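Local coordinates for protein Cow rumen GH26 endo-mannanase (Metagenome, PDB 6UEH) that cleaves internal beta-1,4-mannosidic linkages of mannans, probably including galactomannan, and carries a calcium-binding CBM6-type accessory domain beside its GH26 catalytic barrel, at residues Ile12-Cys17 with Gly40-Thr45; Thr30-Met35 with Asp95-Phe100; Lys66-Leu71 with Tyr122-Thr127. One frame throughout, in Å; residues are numbered along the deposited sequence.

Contact 1 (Ile12-Cys17 with Gly40-Thr45); sequences IEAEDC and GFAYLT. With CA (calcium ion), chain B.
Gly40 O and the carboxylate of Glu15 close on the same calcium ion, which binds the start of one segment to the turn of the other. The Glu15 carboxylate grips in bidentate fashion, OE1 and OE2 each 2.5 Å from the calcium, while Gly40 O bonds to it at 2.4 Å. Glu13 adds a single oxygen, OE1. Ser37 O and both O and OD1 of Asp126 complete a shell of seven oxygen ligands, so the ion gathers five residues scattered along the chain. Glu15 OE1 lies 3.1 Å from Gly40 O, a closeness of two acceptors that the cation between them makes tolerable. The Glu15 chain is bent: CG sits between the backbone N and the carbonyl carbon (chi1 58°), and chi2 (-92°) turns CD aside. Glu15 OE1 also lies 3.4 Å from Phe41 CA.

Beside the metal the packing is small and apolar. Ala14 CB meets Ala42 CB at 3.9 Å, and Ala42 CB also rests 3.5 Å from Ala14 O, a carbonyl already used by Cys17 N in the 3-10 turn that follows strand 10-13. Glu13 at the end of that strand and Glu15 in the turn both bind the ion, consistent with the structural calcium site of CBM6 beta-sandwiches. Strands 10-13 and 42-44 both run antiparallel to strand 123-132: Ile12 bonds through the backbone with Ile128 and Ala42 with Phe125, while Cys17 and Ala42 pack on Ile49 of strand 49-55.

Contact 2 (Thr30-Met35 with Asp95-Phe100); sequences TKIKGM and DTWTDF
The Trp97 indole carries Ile32 CG2 over one face, the methyl 3.6 Å from the centroid of the five-membered ring and 14° off its normal, a CH-pi contact. The two side chains cross at about a right angle. Met35 N lies at the ring edge, in its plane, with Gly34 C near the same plane. A water links Trp97 NE1, from which it accepts, to Ile32 O, to which it donates.

Beyond the ring, Lys33 and Thr96 form a single backbone bridge. Lys33 N donates to Asp95 O at 2.9 Å (163° at the hydrogen), and a second water, held also by Lys31 O, donates to that same carbonyl. The Lys33 chain, extended beyond CG, reaches NZ to Asp95 OD2 at 3.3 Å, a salt bridge whose hydrogen bond is weak, at the surface. Asp95 OD1 is met from above the carboxylate plane by Thr96 OG1, which helps to fix the carboxylate. At Gly34 (phi 94°) a side chain would jam against the preceding carbonyl O.

The chain turns a corner at Asp95 and Thr96, from strand 85-94 of one sheet to strand 97-107 of the other, and the loop 30-35 is bridged to this corner of the beta-sandwich. Thr98 pairs through its backbone with Val67 of strand 59-69, and Trp97 packs on Ala68 there, on Glu124 and Asp126 of strand 123-132, and edge-to-face with Phe41.

Contact 3 (Lys66-Leu71 with Tyr122-Thr127); sequences KVAQIL and YAEFDT. With CA (calcium ion), chain B.
Ala68 and Glu124 form the close-knit middle of this antiparallel strand pair: Glu124 N donates to Ala68 O at 2.8 Å, nearly straight at 174°, and Ala68 N returns a bond to Glu124 O. At the next, non-hydrogen-bonded pair Val67 CG1 lies 3.6 Å from Phe125 CD2, the side chains pointing the same way. Asp126 N then bonds to Lys66 O at 2.8 Å, and Asp126 turns its own O and OD1 to the calcium ion, OD1 at 2.3 Å.

Toward Leu71 and Tyr122 the pairing gives way to water. The Glu124 chain is bent at chi2 (73°), and its OE1 lies 3.1 Å from Ala68 O, two acceptors whose proximity may raise the carboxylate's proton affinity. Its OE2 takes a short bond of 2.6 Å from a water that also donates to Tyr122 O and accepts from Ile70 N. An alanine at Glu124 would probably leave this water without its carboxylate anchor and open a gap beside Ala68 CB. Farther out, Leu71 CD2 lies alongside Tyr122 CB at the solvent end of the pair.

Strand 59-69 runs between strands 97-107 and 123-132, with Lys66 NZ salt-bridged to Asp99 of the former. On its other edge strand 123-132 meets strand 42-44, where Tyr122 and Ala123 both face Leu44 in a G1 beta bulge.

Overall arrangement
All three contacts lie in the CBM6-type domain, joined to one antiparallel sheet. Contact 1 is buried and metal-centred, contact 3 partly buried and built mainly on backbone bonds, and contact 2 a surface contact of loop, indole and water. Contacts 1 and 3 share the calcium and meet through strand 123-132, where Ala42 N probably bonds to Phe125 O. Contacts 2 and 3 share the pairing of strands 97-107 and 59-69, their centres about 7 Å apart. Contact 2 reaches contact 1 by packing, Trp97 against Phe41. Charge serves metal binding in contact 1, while salt bridges lie nearer the surface, Lys33 with Asp95 inside contact 2 and Lys66 with Asp99 between contacts 2 and 3.

Contact 1 (Ile12-Cys17 with Gly40-Thr45)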
loop_
_atom_site.group_PDB
_atom_site.type_symbol
_atom_site.label_atom_id
_atom_site.label_comp_id
_atom_site.label_asym_id
_atom_site.label_seq_id
_atom_site.Cartn_x
_atom_site.Cartn_y
_atom_site.Cartn_z
ATOM N N ILE A 12 1.085 -33.664 4.627
ATOM C CA ILE A 12 0.213 -34.748 4.199
ATOM C C ILE A 12 0.439 -35.113 2.741
ATOM O O ILE A 12 0.842 -34.271 1.934
ATOM C CB ILE A 12 -1.262 -34.388 4.364
ATOM C CG1 ILE A 12 -1.550 -33.055 3.675
ATOM C CG2 ILE A 12 -1.625 -34.318 5.821
ATOM C CD1 ILE A 12 -2.994 -32.838 3.401
ATOM N N GLU A 13 0.175 -36.371 2.410
ATOM C CA GLU A 13 0.090 -36.771 1.017
ATOM C C GLU A 13 -1.207 -36.196 0.466
ATOM O O GLU A 13 -2.269 -36.390 1.051
ATOM C CB GLU A 13 0.125 -38.294 0.874
ATOM C CG GLU A 13 1.374 -38.944 1.451
ATOM C CD GLU A 13 2.617 -38.676 0.622
ATOM O OE1 GLU A 13 2.479 -38.241 -0.539
ATOM O OE2 GLU A 13 3.737 -38.900 1.132
ATOM N N ALA A 14 -1.124 -35.469 -0.642
ATOM C CA ALA A 14 -2.306 -34.797 -1.171
ATOM C C ALA A 14 -3.350 -35.810 -1.628
ATOM O O ALA A 14 -4.548 -35.530 -1.596
ATOM C CB ALA A 14 -1.931 -33.870 -2.306
ATOM N N GLU A 15 -2.894 -36.993 -2.035
ATOM C CA GLU A 15 -3.807 -38.049 -2.461
ATOM C C GLU A 15 -4.669 -38.549 -1.300
ATOM O O GLU A 15 -5.667 -39.236 -1.515
ATOM C CB GLU A 15 -3.037 -39.219 -3.089
ATOM C CG GLU A 15 -1.987 -39.872 -2.191
ATOM C CD GLU A 15 -0.604 -39.261 -2.363
ATOM O OE1 GLU A 15 -0.515 -38.090 -2.787
ATOM O OE2 GLU A 15 0.394 -39.958 -2.083
ATOM N N ASP A 16 -4.289 -38.196 -0.075
ATOM C CA ASP A 16 -5.062 -38.581 1.102
ATOM C C ASP A 16 -6.083 -37.513 1.507
ATOM O O ASP A 16 -6.866 -37.719 2.435
ATOM C CB ASP A 16 -4.130 -38.881 2.278
ATOM C CG ASP A 16 -3.292 -40.129 2.056
ATOM O OD1 ASP A 16 -3.697 -40.981 1.238
ATOM O OD2 ASP A 16 -2.231 -40.259 2.704
ATOM N N CYS A 17 -6.075 -36.376 0.813
ATOM C CA CYS A 17 -7.017 -35.294 1.106
ATOM C C CYS A 17 -8.458 -35.710 0.855
ATOM O O CYS A 17 -8.723 -36.584 0.034
ATOM C CB CYS A 17 -6.708 -34.054 0.263
ATOM S SG CYS A 17 -5.213 -33.169 0.721
ATOM N N GLY A 40 1.187 -41.923 -4.910
ATOM C CA GLY A 40 0.935 -41.124 -6.095
ATOM C C GLY A 40 0.698 -39.660 -5.790
ATOM O O GLY A 40 1.407 -39.060 -4.985
ATOM N N PHE A 41 -0.302 -39.077 -6.441
ATOM C CA PHE A 41 -0.629 -37.678 -6.206
ATOM C C PHE A 41 -2.110 -37.397 -6.422
ATOM O O PHE A 41 -2.848 -38.241 -6.930
ATOM C CB PHE A 41 0.214 -36.772 -7.111
ATOM C CG PHE A 41 0.023 -37.022 -8.586
ATOM C CD1 PHE A 41 -0.943 -36.331 -9.303
ATOM C CD2 PHE A 41 0.821 -37.937 -9.255
ATOM C CE1 PHE A 41 -1.116 -36.556 -10.655
ATOM C CE2 PHE A 41 0.656 -38.163 -10.612
ATOM C CZ PHE A 41 -0.315 -37.472 -11.314
ATOM N N ALA A 42 -2.537 -36.205 -6.020
ATOM C CA ALA A 42 -3.896 -35.756 -6.268
ATOM C C ALA A 42 -3.945 -34.941 -7.554
ATOM O O ALA A 42 -3.131 -34.039 -7.757
ATOM C CB ALA A 42 -4.416 -34.935 -5.089
ATOM N N TYR A 43 -4.888 -35.274 -8.427
ATOM C CA TYR A 43 -5.105 -34.509 -9.646
ATOM C C TYR A 43 -6.348 -33.652 -9.456
ATOM O O TYR A 43 -7.473 -34.125 -9.608
ATOM C CB TYR A 43 -5.258 -35.434 -10.858
ATOM C CG TYR A 43 -5.382 -34.726 -12.197
ATOM C CD1 TYR A 43 -4.893 -33.436 -12.387
ATOM C CD2 TYR A 43 -5.995 -35.357 -13.273
ATOM C CE1 TYR A 43 -5.012 -32.799 -13.616
ATOM C CE2 TYR A 43 -6.116 -34.733 -14.498
ATOM C CZ TYR A 43 -5.627 -33.455 -14.666
ATOM O OH TYR A 43 -5.757 -32.845 -15.894
ATOM N N LEU A 44 -6.128 -32.396 -9.087
ATOM C CA LEU A 44 -7.207 -31.437 -8.892
ATOM C C LEU A 44 -7.761 -31.007 -10.239
ATOM O O LEU A 44 -7.077 -30.325 -10.988
ATOM C CB LEU A 44 -6.697 -30.221 -8.111
ATOM C CG LEU A 44 -7.591 -28.984 -7.982
ATOM C CD1 LEU A 44 -8.706 -29.233 -7.006
ATOM C CD2 LEU A 44 -6.779 -27.768 -7.556
ATOM N N THR A 45 -8.988 -31.408 -10.559
ATOM C CA THR A 45 -9.588 -31.006 -11.830
ATOM C C THR A 45 -10.673 -29.951 -11.627
ATOM O O THR A 45 -10.371 -28.756 -11.571
ATOM C CB THR A 45 -10.179 -32.214 -12.600
ATOM O OG1 THR A 45 -11.030 -32.977 -11.735
ATOM C CG2 THR A 45 -9.059 -33.109 -13.130
HETATM CA CA CA B . 1.967 -38.148 -2.829
#

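Contact 2 (Thr30-Met35 with Asp95-Phe100)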
loop_
_atom_site.group_PDB
_atom_site.type_symbol
_atom_site.label_atom_id
_atom_site.label_comp_id
_atom_site.label_asym_id
_atom_site.label_seq_id
_atom_site.Cartn_x
_atom_site.Cartn_y
_atom_site.Cartn_z
ATOM N N THR A 30 0.345 -38.670 -19.544
ATOM C CA THR A 30 1.545 -37.864 -19.350
ATOM C C THR A 30 2.053 -37.927 -17.914
ATOM O O THR A 30 1.399 -37.455 -16.984
ATOM C CB THR A 30 1.302 -36.395 -19.741
ATOM O OG1 THR A 30 0.949 -36.329 -21.129
ATOM C CG2 THR A 30 2.556 -35.569 -19.507
ATOM N N LYS A 31 3.230 -38.522 -17.750
ATOM C CA LYS A 31 3.880 -38.617 -16.451
ATOM C C LYS A 31 4.448 -37.274 -16.016
ATOM O O LYS A 31 5.053 -36.560 -16.816
ATOM C CB LYS A 31 5.005 -39.657 -16.490
ATOM C CG LYS A 31 4.558 -41.092 -16.272
ATOM C CD LYS A 31 4.339 -41.372 -14.796
ATOM C CE LYS A 31 4.055 -42.845 -14.538
ATOM N NZ LYS A 31 3.904 -43.124 -13.082
ATOM N N ILE A 32 4.243 -36.929 -14.751
ATOM C CA ILE A 32 4.996 -35.846 -14.140
ATOM C C ILE A 32 6.406 -36.370 -13.909
ATOM O O ILE A 32 6.582 -37.447 -13.339
ATOM C CB ILE A 32 4.377 -35.375 -12.805
ATOM C CG1 ILE A 32 2.909 -34.977 -12.999
ATOM C CG2 ILE A 32 5.185 -34.223 -12.219
ATOM C CD1 ILE A 32 2.697 -33.897 -14.052
ATOM N N LYS A 33 7.408 -35.627 -14.365
ATOM C CA LYS A 33 8.786 -36.095 -14.266
ATOM C C LYS A 33 9.255 -36.145 -12.814
ATOM O O LYS A 33 8.774 -35.394 -11.967
ATOM C CB LYS A 33 9.712 -35.208 -15.098
ATOM C CG LYS A 33 9.425 -35.267 -16.593
ATOM C CD LYS A 33 10.344 -34.347 -17.377
ATOM C CE LYS A 33 10.018 -34.378 -18.860
ATOM N NZ LYS A 33 10.865 -33.425 -19.632
ATOM N N GLY A 34 10.190 -37.044 -12.533
ATOM C CA GLY A 34 10.701 -37.202 -11.185
ATOM C C GLY A 34 9.978 -38.291 -10.418
ATOM O O GLY A 34 9.475 -39.249 -11.003
ATOM N N MET A 35 9.928 -38.143 -9.100
ATOM C CA MET A 35 9.320 -39.147 -8.238
ATOM C C MET A 35 8.372 -38.519 -7.225
ATOM O O MET A 35 8.769 -37.644 -6.453
ATOM C CB MET A 35 10.402 -39.941 -7.503
ATOM C CG MET A 35 9.860 -40.958 -6.510
ATOM S SD MET A 35 9.421 -42.527 -7.281
ATOM C CE MET A 35 9.055 -43.517 -5.838
ATOM N N ASP A 95 6.581 -29.294 -15.272
ATOM C CA ASP A 95 6.440 -30.654 -15.785
ATOM C C ASP A 95 7.154 -31.655 -14.878
ATOM O O ASP A 95 7.194 -32.855 -15.158
ATOM C CB ASP A 95 6.970 -30.748 -17.221
ATOM C CG ASP A 95 8.483 -30.605 -17.310
ATOM O OD1 ASP A 95 9.120 -30.132 -16.344
ATOM O OD2 ASP A 95 9.037 -30.957 -18.372
ATOM N N THR A 96 7.713 -31.132 -13.794
ATOM C CA THR A 96 8.428 -31.915 -12.794
ATOM C C THR A 96 7.962 -31.438 -11.423
ATOM O O THR A 96 7.573 -30.280 -11.277
ATOM C CB THR A 96 9.957 -31.751 -12.930
ATOM O OG1 THR A 96 10.337 -31.942 -14.297
ATOM C CG2 THR A 96 10.699 -32.753 -12.061
ATOM N N TRP A 97 7.978 -32.322 -10.429
ATOM C CA TRP A 97 7.533 -31.954 -9.087
ATOM C C TRP A 97 8.339 -30.778 -8.543
ATOM O O TRP A 97 9.568 -30.816 -8.506
ATOM C CB TRP A 97 7.624 -33.149 -8.139
ATOM C CG TRP A 97 6.689 -34.249 -8.503
ATOM C CD1 TRP A 97 7.020 -35.511 -8.906
ATOM C CD2 TRP A 97 5.257 -34.184 -8.521
ATOM N NE1 TRP A 97 5.881 -36.238 -9.165
ATOM C CE2 TRP A 97 4.787 -35.446 -8.937
ATOM C CE3 TRP A 97 4.327 -33.180 -8.221
ATOM C CZ2 TRP A 97 3.427 -35.731 -9.060
ATOM C CZ3 TRP A 97 2.977 -33.466 -8.347
ATOM C CH2 TRP A 97 2.541 -34.730 -8.764
ATOM N N THR A 98 7.629 -29.734 -8.129
ATOM C CA THR A 98 8.254 -28.484 -7.716
ATOM C C THR A 98 7.576 -27.914 -6.471
ATOM O O THR A 98 6.349 -27.875 -6.391
ATOM C CB THR A 98 8.194 -27.435 -8.849
ATOM O OG1 THR A 98 8.623 -28.029 -10.083
ATOM C CG2 THR A 98 9.076 -26.235 -8.525
ATOM N N ASP A 99 8.370 -27.480 -5.498
ATOM C CA ASP A 99 7.815 -26.796 -4.334
ATOM C C ASP A 99 7.251 -25.441 -4.739
ATOM O O ASP A 99 7.928 -24.655 -5.400
ATOM C CB ASP A 99 8.871 -26.611 -3.244
ATOM C CG ASP A 99 9.059 -27.851 -2.399
ATOM O OD1 ASP A 99 8.123 -28.673 -2.333
ATOM O OD2 ASP A 99 10.141 -27.998 -1.794
ATOM N N PHE A 100 6.010 -25.174 -4.348
ATOM C CA PHE A 100 5.397 -23.879 -4.612
ATOM C C PHE A 100 4.941 -23.225 -3.312
ATOM O O PHE A 100 4.366 -23.881 -2.447
ATOM C CB PHE A 100 4.215 -24.016 -5.576
ATOM C CG PHE A 100 3.665 -22.696 -6.040
ATOM C CD1 PHE A 100 4.225 -22.042 -7.126
ATOM C CD2 PHE A 100 2.601 -22.101 -5.382
ATOM C CE1 PHE A 100 3.732 -20.824 -7.551
ATOM C CE2 PHE A 100 2.103 -20.880 -5.801
ATOM C CZ PHE A 100 2.668 -20.243 -6.888
HETATM O O HOH W 1 5.531 -33.928 -17.306
HETATM O O HOH W 2 5.577 -38.487 -11.003
#

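Contact 3 (Lys66-Leu71 with Tyr122-Thr127)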
loop_
_atom_site.group_PDB
_atom_site.type_symbol
_atom_site.label_atom_id
_atom_site.label_comp_id
_atom_site.label_asym_id
_atom_site.label_seq_id
_atom_site.Cartn_x
_atom_site.Cartn_y
_atom_site.Cartn_z
ATOM N N LYS A 66 4.204 -29.600 -2.893
ATOM C CA LYS A 66 4.951 -30.162 -4.008
ATOM C C LYS A 66 3.980 -30.361 -5.160
ATOM O O LYS A 66 3.117 -31.243 -5.110
ATOM C CB LYS A 66 5.614 -31.482 -3.619
ATOM C CG LYS A 66 6.598 -32.004 -4.651
ATOM C CD LYS A 66 7.954 -31.346 -4.491
ATOM C CE LYS A 66 8.590 -31.737 -3.166
ATOM N NZ LYS A 66 9.923 -31.101 -2.982
ATOM N N VAL A 67 4.102 -29.530 -6.188
ATOM C CA VAL A 67 3.092 -29.504 -7.235
ATOM C C VAL A 67 3.659 -29.686 -8.635
ATOM O O VAL A 67 4.872 -29.690 -8.844
ATOM C CB VAL A 67 2.302 -28.178 -7.220
ATOM C CG1 VAL A 67 1.735 -27.909 -5.834
ATOM C CG2 VAL A 67 3.193 -27.029 -7.673
ATOM N N ALA A 68 2.748 -29.853 -9.586
ATOM C CA ALA A 68 3.066 -29.795 -11.001
ATOM C C ALA A 68 1.882 -29.153 -11.708
ATOM O O ALA A 68 0.785 -29.089 -11.155
ATOM C CB ALA A 68 3.353 -31.178 -11.560
ATOM N N GLN A 69 2.105 -28.671 -12.923
ATOM C CA GLN A 69 1.053 -28.005 -13.677
ATOM C C GLN A 69 1.416 -28.035 -15.155
ATOM O O GLN A 69 2.296 -27.297 -15.597
ATOM C CB GLN A 69 0.866 -26.568 -13.179
ATOM C CG GLN A 69 -0.399 -25.878 -13.671
ATOM C CD GLN A 69 -0.264 -25.356 -15.088
ATOM O OE1 GLN A 69 -0.980 -25.788 -15.990
ATOM N NE2 GLN A 69 0.659 -24.422 -15.290
ATOM N N ILE A 70 0.744 -28.896 -15.914
ATOM C CA ILE A 70 1.141 -29.136 -17.297
ATOM C C ILE A 70 0.057 -28.807 -18.325
ATOM O O ILE A 70 0.205 -29.127 -19.501
ATOM C CB ILE A 70 1.564 -30.606 -17.506
ATOM C CG1 ILE A 70 0.397 -31.546 -17.197
ATOM C CG2 ILE A 70 2.771 -30.943 -16.644
ATOM C CD1 ILE A 70 0.666 -32.994 -17.563
ATOM N N LEU A 71 -1.024 -28.166 -17.895
ATOM C CA LEU A 71 -2.084 -27.807 -18.835
ATOM C C LEU A 71 -1.757 -26.520 -19.598
ATOM O O LEU A 71 -1.985 -26.429 -20.806
ATOM C CB LEU A 71 -3.422 -27.661 -18.108
ATOM C CG LEU A 71 -4.625 -27.473 -19.033
ATOM C CD1 LEU A 71 -4.758 -28.667 -19.968
ATOM C CD2 LEU A 71 -5.907 -27.255 -18.234
ATOM N N TYR A 122 -6.946 -28.088 -12.414
ATOM C CA TYR A 122 -6.108 -28.814 -13.370
ATOM C C TYR A 122 -4.625 -28.602 -13.082
ATOM O O TYR A 122 -3.855 -28.126 -13.921
ATOM C CB TYR A 122 -6.483 -28.433 -14.799
ATOM C CG TYR A 122 -7.878 -28.920 -15.118
ATOM C CD1 TYR A 122 -8.100 -30.229 -15.523
ATOM C CD2 TYR A 122 -8.978 -28.089 -14.954
ATOM C CE1 TYR A 122 -9.377 -30.687 -15.793
ATOM C CE2 TYR A 122 -10.259 -28.537 -15.218
ATOM C CZ TYR A 122 -10.453 -29.837 -15.636
ATOM O OH TYR A 122 -11.725 -30.284 -15.900
ATOM N N ALA A 123 -4.258 -28.964 -11.857
ATOM C CA ALA A 123 -2.878 -28.982 -11.401
ATOM C C ALA A 123 -2.686 -30.207 -10.514
ATOM O O ALA A 123 -3.656 -30.782 -10.019
ATOM C CB ALA A 123 -2.533 -27.708 -10.651
ATOM N N GLU A 124 -1.437 -30.602 -10.309
ATOM C CA GLU A 124 -1.144 -31.832 -9.584
ATOM C C GLU A 124 -0.527 -31.524 -8.227
ATOM O O GLU A 124 0.294 -30.617 -8.102
ATOM C CB GLU A 124 -0.212 -32.728 -10.406
ATOM C CG GLU A 124 -0.793 -33.180 -11.747
ATOM C CD GLU A 124 -0.837 -32.069 -12.783
ATOM O OE1 GLU A 124 0.223 -31.468 -13.060
ATOM O OE2 GLU A 124 -1.934 -31.786 -13.316
ATOM N N PHE A 125 -0.930 -32.285 -7.213
ATOM C CA PHE A 125 -0.439 -32.084 -5.856
ATOM C C PHE A 125 0.091 -33.393 -5.274
ATOM O O PHE A 125 -0.657 -34.355 -5.109
ATOM C CB PHE A 125 -1.548 -31.516 -4.965
ATOM C CG PHE A 125 -2.031 -30.162 -5.392
ATOM C CD1 PHE A 125 -2.946 -30.030 -6.424
ATOM C CD2 PHE A 125 -1.573 -29.017 -4.761
ATOM C CE1 PHE A 125 -3.389 -28.785 -6.821
ATOM C CE2 PHE A 125 -2.015 -27.769 -5.154
ATOM C CZ PHE A 125 -2.926 -27.653 -6.185
ATOM N N ASP A 126 1.388 -33.423 -4.977
ATOM C CA ASP A 126 2.024 -34.609 -4.411
ATOM C C ASP A 126 1.898 -34.616 -2.892
ATOM O O ASP A 126 1.365 -35.557 -2.307
ATOM C CB ASP A 126 3.497 -34.671 -4.822
ATOM C CG ASP A 126 4.206 -35.905 -4.290
ATOM O OD1 ASP A 126 3.525 -36.908 -3.990
ATOM O OD2 ASP A 126 5.450 -35.874 -4.180
ATOM N N THR A 127 2.409 -33.562 -2.264
ATOM C CA THR A 127 2.285 -33.373 -0.824
ATOM C C THR A 127 1.921 -31.926 -0.515
ATOM O O THR A 127 2.105 -31.038 -1.348
ATOM C CB THR A 127 3.588 -33.720 -0.077
ATOM O OG1 THR A 127 4.650 -32.893 -0.563
ATOM C CG2 THR A 127 3.961 -35.186 -0.273
HETATM CA CA CA B . 1.967 -38.148 -2.829
HETATM O O HOH W 3 -2.131 -29.910 -15.148
#